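Local atomic coordinates of mosquitocidal toxin (Lysinibacillus sphaericus, PDB entry 2VSE), a protein that kills mosquitoes as a holotoxin, probably by ADP-ribosylating target proteins with one domain, and carries ricin-B-like lectin domains that probably bind carbohydrate. Residues G419-S424 with W454-N459; D506-I511 with N544-I549; N516-L521 with G536-G541. All blocks are in the same frame, centred on the assembly; numbering follows the deposited sequence.

Overall arrangement
All three contacts belong to one ricin-B-type lectin domain of the toxin, and they run from its barrel strands out to a peripheral hairpin. Interaction 1 pairs neighbouring strands through four backbone hydrogen bonds, and strand 419-425 also pairs with strand 547-551, which interaction 2 joins to strand 509-513. The two meet where Tyr421 packs on Ile549. Interaction 2 is the buried one, aliphatic and aromatic inside with a salt bridge at its margin. Interaction 3, nested within the loop that interaction 2 closes, is a hairpin with exposed Phe537 and Glu538 and a water between charges; the loop after strand 534-538 is tied to interaction 2, Gly541 O by Arg546 and His540 N by Gln545.

Interaction 1 of 3, residues G419-S424 with W454-N459; sequences GTYQVS and WNLIYN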
loop_
_atom_site.group_PDB
_atom_site.type_symbol
_atom_site.label_atom_id
_atom_site.label_comp_id
_atom_site.label_asym_id
_atom_site.label_seq_id
_atom_site.Cartn_x
_atom_site.Cartn_y
_atom_site.Cartn_z
ATOM N N GLY A 419 -13.091 4.847 4.193
ATOM C CA GLY A 419 -12.779 5.639 3.012
ATOM C C GLY A 419 -13.505 5.215 1.743
ATOM O O GLY A 419 -14.517 4.509 1.792
ATOM N N THR A 420 -12.985 5.657 0.602
ATOM C CA THR A 420 -13.580 5.346 -0.696
ATOM C C THR A 420 -12.924 4.145 -1.353
ATOM O O THR A 420 -11.697 4.005 -1.369
ATOM C CB THR A 420 -13.522 6.531 -1.677
ATOM O OG1 THR A 420 -12.236 7.147 -1.588
ATOM C CG2 THR A 420 -14.601 7.552 -1.356
ATOM N N TYR A 421 -13.774 3.286 -1.896
ATOM C CA TYR A 421 -13.361 2.023 -2.479
ATOM C C TYR A 421 -14.163 1.701 -3.724
ATOM O O TYR A 421 -15.273 2.186 -3.922
ATOM C CB TYR A 421 -13.552 0.880 -1.472
ATOM C CG TYR A 421 -12.677 0.991 -0.255
ATOM C CD1 TYR A 421 -11.416 0.403 -0.222
ATOM C CD2 TYR A 421 -13.109 1.688 0.865
ATOM C CE1 TYR A 421 -10.606 0.507 0.900
ATOM C CE2 TYR A 421 -12.305 1.814 1.987
ATOM C CZ TYR A 421 -11.059 1.214 2.000
ATOM O OH TYR A 421 -10.278 1.330 3.121
ATOM N N GLN A 422 -13.582 0.856 -4.553
ATOM C CA GLN A 422 -14.262 0.245 -5.664
ATOM C C GLN A 422 -14.385 -1.222 -5.274
ATOM O O GLN A 422 -13.439 -1.809 -4.700
ATOM C CB GLN A 422 -13.389 0.410 -6.886
ATOM C CG GLN A 422 -14.111 0.500 -8.181
ATOM C CD GLN A 422 -13.362 1.351 -9.163
ATOM O OE1 GLN A 422 -13.388 2.571 -9.069
ATOM N NE2 GLN A 422 -12.685 0.717 -10.111
ATOM N N VAL A 423 -15.555 -1.802 -5.515
ATOM C CA VAL A 423 -15.837 -3.182 -5.129
ATOM C C VAL A 423 -16.098 -3.991 -6.397
ATOM O O VAL A 423 -17.003 -3.676 -7.166
ATOM C CB VAL A 423 -17.056 -3.265 -4.164
ATOM C CG1 VAL A 423 -17.241 -4.665 -3.656
ATOM C CG2 VAL A 423 -16.870 -2.330 -2.992
ATOM N N SER A 424 -15.291 -5.013 -6.626
ATOM C CA SER A 424 -15.395 -5.804 -7.845
ATOM C C SER A 424 -15.354 -7.302 -7.550
ATOM O O SER A 424 -14.909 -7.726 -6.481
ATOM C CB SER A 424 -14.289 -5.415 -8.828
ATOM O OG SER A 424 -13.007 -5.627 -8.255
ATOM N N TRP A 454 -17.574 3.690 -3.706
ATOM C CA TRP A 454 -18.392 3.572 -2.504
ATOM C C TRP A 454 -17.618 4.027 -1.278
ATOM O O TRP A 454 -16.403 3.827 -1.175
ATOM C CB TRP A 454 -18.878 2.132 -2.323
ATOM C CG TRP A 454 -19.710 1.674 -3.462
ATOM C CD1 TRP A 454 -19.265 1.113 -4.626
ATOM C CD2 TRP A 454 -21.139 1.753 -3.573
ATOM N NE1 TRP A 454 -20.323 0.838 -5.454
ATOM C CE2 TRP A 454 -21.487 1.221 -4.837
ATOM C CE3 TRP A 454 -22.159 2.232 -2.733
ATOM C CZ2 TRP A 454 -22.820 1.149 -5.286
ATOM C CZ3 TRP A 454 -23.481 2.168 -3.179
ATOM C CH2 TRP A 454 -23.799 1.627 -4.444
ATOM N N ASN A 455 -18.346 4.645 -0.362
ATOM C CA ASN A 455 -17.828 5.084 0.908
ATOM C C ASN A 455 -18.143 3.989 1.930
ATOM O O ASN A 455 -19.312 3.703 2.197
ATOM C CB ASN A 455 -18.544 6.383 1.283
ATOM C CG ASN A 455 -17.680 7.342 2.081
ATOM O OD1 ASN A 455 -16.466 7.463 1.865
ATOM N ND2 ASN A 455 -18.319 8.064 2.998
ATOM N N LEU A 456 -17.105 3.337 2.452
ATOM C CA LEU A 456 -17.276 2.366 3.526
ATOM C C LEU A 456 -16.940 3.048 4.839
ATOM O O LEU A 456 -15.824 3.533 5.020
ATOM C CB LEU A 456 -16.392 1.136 3.313
ATOM C CG LEU A 456 -16.855 0.084 2.285
ATOM C CD1 LEU A 456 -17.164 0.660 0.878
ATOM C CD2 LEU A 456 -15.794 -1.018 2.178
ATOM N N ILE A 457 -17.929 3.117 5.728
ATOM C CA ILE A 457 -17.734 3.651 7.073
ATOM C C ILE A 457 -18.146 2.653 8.160
ATOM O O ILE A 457 -19.272 2.144 8.183
ATOM C CB ILE A 457 -18.379 5.068 7.288
ATOM C CG1 ILE A 457 -18.883 5.224 8.725
ATOM C CG2 ILE A 457 -19.507 5.332 6.302
ATOM C CD1 ILE A 457 -18.608 6.579 9.326
ATOM N N TYR A 458 -17.209 2.402 9.064
ATOM C CA TYR A 458 -17.367 1.448 10.148
ATOM C C TYR A 458 -18.208 2.028 11.266
ATOM O O TYR A 458 -18.063 3.192 11.632
ATOM C CB TYR A 458 -15.977 1.086 10.677
ATOM C CG TYR A 458 -15.889 -0.013 11.716
ATOM C CD1 TYR A 458 -16.306 -1.310 11.430
ATOM C CD2 TYR A 458 -15.322 0.234 12.962
ATOM C CE1 TYR A 458 -16.195 -2.327 12.372
ATOM C CE2 TYR A 458 -15.200 -0.777 13.915
ATOM C CZ TYR A 458 -15.636 -2.054 13.608
ATOM O OH TYR A 458 -15.523 -3.057 14.542
ATOM N N ASN A 459 -19.096 1.198 11.798
ATOM C CA ASN A 459 -19.879 1.529 12.964
ATOM C C ASN A 459 -19.315 0.747 14.156
ATOM O O ASN A 459 -19.431 -0.488 14.195
ATOM C CB ASN A 459 -21.347 1.192 12.703
ATOM C CG ASN A 459 -22.241 1.460 13.901
ATOM O OD1 ASN A 459 -21.804 1.411 15.061
ATOM N ND2 ASN A 459 -23.511 1.732 13.626
#
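The ring of Tyr421 and the side chain of Leu456 cross at about a right angle, CD2 of the tyrosine coming to 4.0 Å from CD2 of the leucine. Leu456 approaches the ring obliquely, while Trp454 O lies at the ring's edge, near its plane. With CG anti to its carbonyl carbon (chi1 -65°), the tyrosine ring is carried back beside its own backbone N and over toward Leu456; its hydroxyl is hydrogen-bonded to Lys417 O. Trp454 projects from the same sheet face but its indole goes elsewhere, packing on Ile467 and Ser469 with NE1 bonded to Ile433 O, and Tyr421 O lies at the ring edge. These are adjacent antiparallel strands of a ricin-type beta-trefoil lectin domain, and two hydrogen-bonded pairs, Gly419 with Leu456 and Tyr421 with Trp454, fix the register. The Trp454 N to Tyr421 O bond is 2.8 Å and nearly straight at 171°. Between these pairs, Thr420 CA sits 3.2 Å from Trp454 O in a CA-H...O contact. On the other face the side chains of Thr420 and Asn455 slant across each other, methyl CG2 meeting OD1 at 3.7 Å, while Thr420 OG1 is taken by Phe552 O.

Interaction 2 of 3, residues D506-I511 with N544-I549; sequences DNTYII and NQRWII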
loop_
_atom_site.group_PDB
_atom_site.type_symbol
_atom_site.label_atom_id
_atom_site.label_comp_id
_atom_site.label_asym_id
_atom_site.label_seq_id
_atom_site.Cartn_x
_atom_site.Cartn_y
_atom_site.Cartn_z
ATOM N N ASP A 506 -7.368 -15.447 0.280
ATOM C CA ASP A 506 -6.962 -15.057 -1.071
ATOM C C ASP A 506 -7.087 -13.534 -1.274
ATOM O O ASP A 506 -7.104 -13.044 -2.409
ATOM C CB ASP A 506 -7.828 -15.798 -2.096
ATOM C CG ASP A 506 -9.297 -15.414 -1.996
ATOM O OD1 ASP A 506 -9.616 -14.505 -1.195
ATOM O OD2 ASP A 506 -10.134 -16.018 -2.708
ATOM N N ASN A 507 -7.199 -12.798 -0.166
ATOM C CA ASN A 507 -7.367 -11.334 -0.189
ATOM C C ASN A 507 -8.683 -10.802 -0.767
ATOM O O ASN A 507 -8.833 -9.590 -0.944
ATOM C CB ASN A 507 -6.166 -10.634 -0.857
ATOM C CG ASN A 507 -4.920 -10.642 0.024
ATOM O OD1 ASN A 507 -3.817 -10.921 -0.452
ATOM N ND2 ASN A 507 -5.092 -10.339 1.321
ATOM N N THR A 508 -9.626 -11.687 -1.077
ATOM C CA THR A 508 -10.987 -11.252 -1.390
ATOM C C THR A 508 -11.763 -11.189 -0.076
ATOM O O THR A 508 -11.240 -11.583 0.966
ATOM C CB THR A 508 -11.689 -12.202 -2.375
ATOM O OG1 THR A 508 -11.980 -13.446 -1.720
ATOM C CG2 THR A 508 -10.813 -12.460 -3.594
ATOM N N TYR A 509 -13.002 -10.712 -0.134
ATOM C CA TYR A 509 -13.820 -10.500 1.052
ATOM C C TYR A 509 -15.194 -11.126 0.882
ATOM O O TYR A 509 -15.680 -11.260 -0.239
ATOM C CB TYR A 509 -14.010 -9.003 1.300
ATOM C CG TYR A 509 -12.743 -8.265 1.642
ATOM C CD1 TYR A 509 -12.363 -8.098 2.970
ATOM C CD2 TYR A 509 -11.918 -7.722 0.637
ATOM C CE1 TYR A 509 -11.224 -7.423 3.303
ATOM C CE2 TYR A 509 -10.754 -7.037 0.970
ATOM C CZ TYR A 509 -10.418 -6.903 2.315
ATOM O OH TYR A 509 -9.283 -6.244 2.706
ATOM N N ILE A 510 -15.803 -11.505 1.998
ATOM C CA ILE A 510 -17.207 -11.839 2.051
ATOM C C ILE A 510 -17.902 -10.611 2.646
ATOM O O ILE A 510 -17.437 -10.039 3.650
ATOM C CB ILE A 510 -17.468 -13.085 2.940
ATOM C CG1 ILE A 510 -16.617 -14.296 2.500
ATOM C CG2 ILE A 510 -18.940 -13.427 2.958
ATOM C CD1 ILE A 510 -16.750 -14.688 1.006
ATOM N N ILE A 511 -18.990 -10.187 2.006
ATOM C CA ILE A 511 -19.749 -9.052 2.472
ATOM C C ILE A 511 -21.110 -9.562 2.957
ATOM O O ILE A 511 -21.970 -9.939 2.169
ATOM C CB ILE A 511 -19.809 -7.957 1.397
ATOM C CG1 ILE A 511 -18.381 -7.619 0.939
ATOM C CG2 ILE A 511 -20.491 -6.701 1.936
ATOM C CD1 ILE A 511 -18.292 -6.585 -0.168
ATOM N N ASN A 544 -18.448 -16.326 -6.910
ATOM C CA ASN A 544 -19.376 -15.213 -7.118
ATOM C C ASN A 544 -19.858 -14.552 -5.818
ATOM O O ASN A 544 -20.748 -13.705 -5.842
ATOM C CB ASN A 544 -20.571 -15.650 -7.979
ATOM C CG ASN A 544 -21.406 -16.738 -7.321
ATOM O OD1 ASN A 544 -20.883 -17.760 -6.881
ATOM N ND2 ASN A 544 -22.713 -16.527 -7.265
ATOM N N GLN A 545 -19.279 -14.948 -4.690
ATOM C CA GLN A 545 -19.597 -14.334 -3.395
ATOM C C GLN A 545 -18.363 -13.684 -2.763
ATOM O O GLN A 545 -18.412 -13.179 -1.629
ATOM C CB GLN A 545 -20.189 -15.360 -2.443
ATOM C CG GLN A 545 -21.585 -15.832 -2.818
ATOM C CD GLN A 545 -22.168 -16.757 -1.779
ATOM O OE1 GLN A 545 -21.498 -17.116 -0.808
ATOM N NE2 GLN A 545 -23.428 -17.135 -1.961
ATOM N N ARG A 546 -17.268 -13.696 -3.515
ATOM C CA ARG A 546 -15.999 -13.171 -3.057
ATOM C C ARG A 546 -15.706 -11.860 -3.774
ATOM O O ARG A 546 -15.905 -11.732 -4.989
ATOM C CB ARG A 546 -14.901 -14.204 -3.277
ATOM C CG ARG A 546 -15.184 -15.503 -2.538
ATOM C CD ARG A 546 -14.311 -16.654 -2.969
ATOM N NE ARG A 546 -13.144 -16.774 -2.107
ATOM C CZ ARG A 546 -13.100 -17.464 -0.965
ATOM N NH1 ARG A 546 -14.161 -18.123 -0.519
ATOM N NH2 ARG A 546 -11.969 -17.495 -0.273
ATOM N N TRP A 547 -15.264 -10.870 -3.013
ATOM C CA TRP A 547 -15.158 -9.522 -3.550
ATOM C C TRP A 547 -13.804 -8.877 -3.292
ATOM O O TRP A 547 -13.238 -8.995 -2.203
ATOM C CB TRP A 547 -16.279 -8.653 -2.986
ATOM C CG TRP A 547 -17.640 -9.183 -3.308
ATOM C CD1 TRP A 547 -18.393 -10.037 -2.549
ATOM C CD2 TRP A 547 -18.401 -8.922 -4.493
ATOM N NE1 TRP A 547 -19.586 -10.310 -3.181
ATOM C CE2 TRP A 547 -19.620 -9.634 -4.373
ATOM C CE3 TRP A 547 -18.180 -8.147 -5.636
ATOM C CZ2 TRP A 547 -20.611 -9.593 -5.358
ATOM C CZ3 TRP A 547 -19.168 -8.104 -6.616
ATOM C CH2 TRP A 547 -20.365 -8.827 -6.471
ATOM N N ILE A 548 -13.298 -8.194 -4.314
ATOM C CA ILE A 548 -12.093 -7.383 -4.202
ATOM C C ILE A 548 -12.490 -5.966 -3.786
ATOM O O ILE A 548 -13.344 -5.346 -4.426
ATOM C CB ILE A 548 -11.331 -7.379 -5.536
ATOM C CG1 ILE A 548 -10.851 -8.803 -5.833
ATOM C CG2 ILE A 548 -10.168 -6.359 -5.527
ATOM C CD1 ILE A 548 -10.670 -9.102 -7.293
ATOM N N ILE A 549 -11.896 -5.474 -2.700
ATOM C CA ILE A 549 -12.166 -4.122 -2.235
ATOM C C ILE A 549 -10.918 -3.261 -2.374
ATOM O O ILE A 549 -9.972 -3.404 -1.627
ATOM C CB ILE A 549 -12.691 -4.098 -0.800
ATOM C CG1 ILE A 549 -14.081 -4.745 -0.724
ATOM C CG2 ILE A 549 -12.742 -2.674 -0.266
ATOM C CD1 ILE A 549 -14.503 -5.122 0.708
HETATM O O HOH W 1 -9.701 -6.752 -2.189
HETATM O O HOH W 2 -20.066 -11.596 -0.183
#
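Ile549 lays its CD1 methyl over a face of the Tyr509 ring, 4.0 Å from the centroid, a CH-pi contact. The contact joins strands 509-513 and 547-551, the outermost two of a six-stranded antiparallel sheet; a single bridge, Tyr509 with Trp547, brings these edge strands together, consistent with closure of the beta-trefoil barrel. Both bonds of that bridge are bent: Tyr509 N reaches Trp547 O at 2.7 Å with an N-H...O angle of 134°. Inside, packing is close. Ile511 CD1 lies 4.0 Å from Trp547 CB, its side chain crossing the tryptophan at about a right angle, and also meets Ile549 CD1; the indole NE1 is held by Leu521 O. Toward the partly exposed margin the contact turns polar and looser. Exposed Asn507 is linked through its O to Ile549 N by water 1, beside the tyrosine edge. Asp506 and Arg546 form a salt bridge with their carboxylate and guanidinium planes 81° apart, Arg546 NE meeting Asp506 OD2 on the syn side at 3.2 Å, while NH2 adds a weak bond to the same oxygen. A bend at chi3 (94°) brings the arginine head to this carboxylate, and its NH1 goes to Gly541 O. Asp506 OD1 closes an Asx turn, accepting from Thr508 N at 2.8 Å and from Thr508 OG1 at 2.6 Å.

Interaction 3 of 3, residues N516-L521 with G536-G541; sequences NRKIVL and GFEFHG
Lys518 O accepts the shortest direct hydrogen bond of this contact, from Phe539 N at 2.8 Å; the nitrogen lies almost in line with the C=O bond, although the N-H...O angle is only 143°. Glu538 CA adds a CA-H...O contact to the same oxygen at 3.2 Å. Lys518 is the third residue of a type I turn from Asn516 to Ile519, which leads into the first strand of hairpin 519-523/534-538 in the beta-trefoil lectin domain. Val520 and Phe537 form its hydrogen-bonded pair, and both N-H...O angles are 167°. On one side of the hairpin Val520 crosses Phe539 slantwise: methyl CG1 touches CB at 3.7 Å and meets the ring obliquely, near CD1. The phenylalanine extends away from its own backbone N (chi1 170°), which takes the ring past the valine to pack on Ile510 and Gln545. On the opposite side Ile519 CG2 presses on Gly536 CA at 3.5 Å, the methyl lying on bare backbone. Ile519 CD1 reaches over the backbone where Phe537 runs into Glu538. Lys518 NZ and Glu538 OE2 are 4.5 Å apart, beyond a salt bridge, and water 3 joins them, accepting from NZ at 2.7 Å and donating to OE2 at 2.8 Å. The charges are thus coupled through solvent, so their attraction is probably modest and the hairpin pairing rests mainly on backbone bonds and methyl packing.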
loop_
_atom_site.group_PDB
_atom_site.type_symbol
_atom_site.label_atom_id
_atom_site.label_comp_id
_atom_site.label_asym_id
_atom_site.label_seq_id
_atom_site.Cartn_x
_atom_site.Cartn_y
_atom_site.Cartn_z
ATOM N N ASN A 516 -29.111 -10.394 8.812
ATOM C CA ASN A 516 -29.409 -11.728 8.293
ATOM C C ASN A 516 -28.094 -12.377 7.842
ATOM O O ASN A 516 -27.690 -12.275 6.662
ATOM C CB ASN A 516 -30.398 -11.633 7.134
ATOM C CG ASN A 516 -31.650 -10.849 7.499
ATOM O OD1 ASN A 516 -32.572 -11.378 8.129
ATOM N ND2 ASN A 516 -31.698 -9.585 7.091
ATOM N N ARG A 517 -27.428 -13.038 8.784
ATOM C CA ARG A 517 -26.038 -13.465 8.585
ATOM C C ARG A 517 -25.810 -14.676 7.670
ATOM O O ARG A 517 -24.680 -14.962 7.268
ATOM C CB ARG A 517 -25.329 -13.623 9.927
ATOM C CG ARG A 517 -25.311 -12.312 10.666
ATOM C CD ARG A 517 -24.410 -12.327 11.826
ATOM N NE ARG A 517 -24.559 -11.082 12.562
ATOM C CZ ARG A 517 -24.075 -10.879 13.778
ATOM N NH1 ARG A 517 -23.395 -11.832 14.382
ATOM N NH2 ARG A 517 -24.268 -9.723 14.381
ATOM N N LYS A 518 -26.890 -15.364 7.329
ATOM C CA LYS A 518 -26.854 -16.362 6.284
ATOM C C LYS A 518 -26.716 -15.703 4.908
ATOM O O LYS A 518 -26.276 -16.353 3.951
ATOM C CB LYS A 518 -28.101 -17.228 6.346
ATOM C CG LYS A 518 -28.076 -18.274 7.438
ATOM C CD LYS A 518 -29.210 -19.259 7.239
ATOM C CE LYS A 518 -29.192 -20.363 8.287
ATOM N NZ LYS A 518 -29.779 -21.627 7.750
ATOM N N ILE A 519 -27.055 -14.411 4.831
ATOM C CA ILE A 519 -27.131 -13.669 3.564
ATOM C C ILE A 519 -25.855 -12.864 3.230
ATOM O O ILE A 519 -25.367 -12.065 4.032
ATOM C CB ILE A 519 -28.373 -12.736 3.569
ATOM C CG1 ILE A 519 -29.683 -13.545 3.709
ATOM C CG2 ILE A 519 -28.347 -11.748 2.402
ATOM C CD1 ILE A 519 -29.933 -14.600 2.649
ATOM N N VAL A 520 -25.323 -13.073 2.031
ATOM C CA VAL A 520 -24.125 -12.374 1.604
ATOM C C VAL A 520 -24.332 -11.808 0.208
ATOM O O VAL A 520 -25.211 -12.268 -0.529
ATOM C CB VAL A 520 -22.850 -13.295 1.647
ATOM C CG1 VAL A 520 -22.616 -13.849 3.052
ATOM C CG2 VAL A 520 -22.949 -14.434 0.643
ATOM N N LEU A 521 -23.529 -10.797 -0.137
ATOM C CA LEU A 521 -23.477 -10.227 -1.486
ATOM C C LEU A 521 -23.048 -11.277 -2.506
ATOM O O LEU A 521 -21.987 -11.914 -2.352
ATOM C CB LEU A 521 -22.494 -9.068 -1.519
ATOM C CG LEU A 521 -23.053 -7.657 -1.626
ATOM C CD1 LEU A 521 -24.038 -7.370 -0.524
ATOM C CD2 LEU A 521 -21.902 -6.677 -1.590
ATOM N N GLY A 536 -28.829 -10.841 -2.422
ATOM C CA GLY A 536 -28.559 -11.304 -1.078
ATOM C C GLY A 536 -28.895 -12.775 -1.158
ATOM O O GLY A 536 -30.066 -13.140 -1.255
ATOM N N PHE A 537 -27.864 -13.616 -1.169
ATOM C CA PHE A 537 -28.031 -15.059 -1.304
ATOM C C PHE A 537 -27.356 -15.794 -0.139
ATOM O O PHE A 537 -26.401 -15.284 0.456
ATOM C CB PHE A 537 -27.438 -15.522 -2.634
ATOM C CG PHE A 537 -28.015 -16.816 -3.160
ATOM C CD1 PHE A 537 -29.201 -16.819 -3.900
ATOM C CD2 PHE A 537 -27.350 -18.025 -2.953
ATOM C CE1 PHE A 537 -29.736 -18.011 -4.410
ATOM C CE2 PHE A 537 -27.876 -19.228 -3.457
ATOM C CZ PHE A 537 -29.070 -19.215 -4.188
ATOM N N GLU A 538 -27.864 -16.986 0.185
ATOM C CA GLU A 538 -27.273 -17.821 1.236
ATOM C C GLU A 538 -25.781 -18.078 0.992
ATOM O O GLU A 538 -25.370 -18.418 -0.119
ATOM C CB GLU A 538 -28.024 -19.145 1.409
ATOM C CG GLU A 538 -27.359 -20.064 2.445
ATOM C CD GLU A 538 -28.314 -21.042 3.104
ATOM O OE1 GLU A 538 -29.551 -20.865 2.984
ATOM O OE2 GLU A 538 -27.820 -21.993 3.749
ATOM N N PHE A 539 -24.989 -17.914 2.052
ATOM C CA PHE A 539 -23.536 -18.004 1.980
ATOM C C PHE A 539 -23.073 -19.413 1.615
ATOM O O PHE A 539 -23.435 -20.386 2.279
ATOM C CB PHE A 539 -22.933 -17.551 3.314
ATOM C CG PHE A 539 -21.448 -17.810 3.453
ATOM C CD1 PHE A 539 -20.528 -17.161 2.632
ATOM C CD2 PHE A 539 -20.974 -18.674 4.450
ATOM C CE1 PHE A 539 -19.144 -17.386 2.770
ATOM C CE2 PHE A 539 -19.593 -18.916 4.610
ATOM C CZ PHE A 539 -18.670 -18.270 3.765
ATOM N N HIS A 540 -22.299 -19.507 0.535
ATOM C CA HIS A 540 -21.601 -20.744 0.168
ATOM C C HIS A 540 -20.090 -20.539 -0.027
ATOM O O HIS A 540 -19.334 -21.503 -0.032
ATOM C CB HIS A 540 -22.250 -21.470 -1.040
ATOM C CG HIS A 540 -22.405 -20.626 -2.275
ATOM N ND1 HIS A 540 -21.333 -20.085 -2.956
ATOM C CD2 HIS A 540 -23.509 -20.275 -2.980
ATOM C CE1 HIS A 540 -21.770 -19.414 -4.006
ATOM N NE2 HIS A 540 -23.088 -19.514 -4.047
ATOM N N GLY A 541 -19.654 -19.292 -0.179
ATOM C CA GLY A 541 -18.230 -18.986 -0.266
ATOM C C GLY A 541 -17.617 -19.182 -1.641
ATOM O O GLY A 541 -16.400 -19.029 -1.822
HETATM O O HOH W 3 -29.026 -23.352 5.831
#